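Local coordinates for protein agmatinase (Burkholderia thailandensis, PDB 4DZ4) that probably hydrolyses agmatine to putrescine and urea, using a pair of manganese ions bound in each subunit, as a member of the arginase family, at residues P144-H149 against G190-K195. Residues are numbered along the deposited sequence; the frame is centred on the assembly and turned at random.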
# COMPACT_ATOMS: atom_id res chain seq x y z
N PRO B 144 12.14 30.53 -9.61
CA PRO B 144 12.66 30.87 -10.94
C PRO B 144 11.57 31.09 -11.99
O PRO B 144 11.76 31.89 -12.93
CB PRO B 144 13.53 29.64 -11.33
CG PRO B 144 13.20 28.58 -10.30
CD PRO B 144 12.81 29.34 -9.06
N LEU B 145 10.41 30.46 -11.82
CA LEU B 145 9.30 30.70 -12.74
C LEU B 145 8.84 32.16 -12.62
O LEU B 145 8.60 32.80 -13.65
CB LEU B 145 8.12 29.74 -12.47
CG LEU B 145 8.37 28.26 -12.83
CD1 LEU B 145 7.16 27.42 -12.45
CD2 LEU B 145 8.70 28.07 -14.33
N LEU B 146 8.76 32.67 -11.40
CA LEU B 146 8.40 34.07 -11.19
C LEU B 146 9.44 35.03 -11.77
O LEU B 146 9.11 36.08 -12.31
CB LEU B 146 8.18 34.37 -9.70
CG LEU B 146 6.89 33.81 -9.11
CD1 LEU B 146 6.98 33.94 -7.59
CD2 LEU B 146 5.63 34.50 -9.67
N ILE B 147 10.72 34.68 -11.65
CA ILE B 147 11.79 35.51 -12.24
C ILE B 147 11.52 35.69 -13.73
O ILE B 147 11.52 36.82 -14.24
CB ILE B 147 13.19 34.89 -12.00
CG1 ILE B 147 13.54 35.01 -10.51
CG2 ILE B 147 14.26 35.55 -12.88
CD1 ILE B 147 14.75 34.19 -10.10
N ALA B 148 11.26 34.58 -14.43
CA ALA B 148 11.08 34.61 -15.87
C ALA B 148 9.77 35.34 -16.21
O ALA B 148 9.72 36.12 -17.17
CB ALA B 148 11.06 33.18 -16.41
N HIS B 149 8.73 35.12 -15.41
CA HIS B 149 7.46 35.84 -15.61
C HIS B 149 7.54 37.34 -15.43
O HIS B 149 6.95 38.09 -16.19
CB HIS B 149 6.34 35.23 -14.77
CG HIS B 149 5.74 33.98 -15.39
ND1 HIS B 149 6.35 32.78 -15.34
CD2 HIS B 149 4.56 33.79 -16.11
CE1 HIS B 149 5.59 31.86 -15.99
NE2 HIS B 149 4.50 32.49 -16.47
N GLY B 190 11.54 41.98 -5.03
CA GLY B 190 10.46 42.80 -5.61
C GLY B 190 9.69 42.13 -6.75
O GLY B 190 9.05 42.83 -7.55
N LEU B 191 9.71 40.79 -6.79
CA LEU B 191 8.99 40.04 -7.82
C LEU B 191 7.51 40.06 -7.59
O LEU B 191 6.73 39.99 -8.55
CB LEU B 191 9.46 38.57 -7.90
CG LEU B 191 10.91 38.37 -8.34
CD1 LEU B 191 11.24 36.89 -8.35
CD2 LEU B 191 11.15 38.99 -9.71
N ILE B 192 7.11 40.08 -6.33
CA ILE B 192 5.70 40.06 -5.97
C ILE B 192 5.36 41.18 -5.00
O ILE B 192 6.19 41.58 -4.20
CB ILE B 192 5.23 38.71 -5.41
CG1 ILE B 192 5.95 38.38 -4.10
CG2 ILE B 192 5.39 37.60 -6.46
CD1 ILE B 192 5.70 36.96 -3.60
N ASP B 193 4.12 41.68 -5.09
CA ASP B 193 3.69 42.80 -4.28
C ASP B 193 2.87 42.23 -3.14
O ASP B 193 1.75 41.75 -3.37
CB ASP B 193 2.81 43.72 -5.12
CG ASP B 193 2.21 44.87 -4.33
OD1 ASP B 193 2.36 44.95 -3.10
OD2 ASP B 193 1.58 45.74 -4.95
N PRO B 194 3.39 42.32 -1.90
CA PRO B 194 2.67 41.63 -0.81
C PRO B 194 1.27 42.15 -0.55
O PRO B 194 0.37 41.34 -0.33
CB PRO B 194 3.57 41.84 0.42
CG PRO B 194 4.92 42.18 -0.14
CD PRO B 194 4.65 42.93 -1.42
N LYS B 195 1.08 43.48 -0.62
CA LYS B 195 -0.25 44.06 -0.39
C LYS B 195 -1.31 43.61 -1.42
O LYS B 195 -2.51 43.59 -1.11
CB LYS B 195 -0.16 45.60 -0.32
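Leu146, on helix 142-153, faces Leu191 in the loop between helix 182-188 and strand 198-202 with their CA atoms 6.9 Å apart, the shortest CA separation between the two segments. The loop begins at Gly190, whose positive phi (70°) ends the preceding helix in a Schellman motif.

Leu191 reaches across with one methyl branch. Its CG lies anti to the carbonyl carbon (chi1 -65°), and CD1 lies anti to CA (chi2 179°), continuing the line of the chain toward the helix. This places Leu191 CD1 3.7 Å from Ile147 CG1. Ile147 N lies at 4.0 Å and Leu146 CB at 4.2 Å from the same CD1. This methyl therefore rests against the helix surface where the two residues adjoin. The CB of Ile147 points away from the loop; its CG1 methylene serves as the contact surface, and its side chain also packs on Lys115 of helix 114-126. A second contact joins branch methyls: Leu146 CD1 meets Ile192 CG2 at 4.1 Å. Phe183 from helix 182-188 packs on Leu146, while Ala186 and Val187 of that helix pack on Ile192.

With 184 Å² buried and the side-chain to side-chain contacts all joining aliphatic carbons, the join is a small hydrophobic seam between helix 142-153 and the loop leading into strand 198-202 of the arginase-family α/β fold. The side chain of Leu146 is about 11 Å from a manganese ion, and none of the four touching residues is among the metal ligands; the contact is structural packing, and its cohesion rests on dispersion and the exclusion of water.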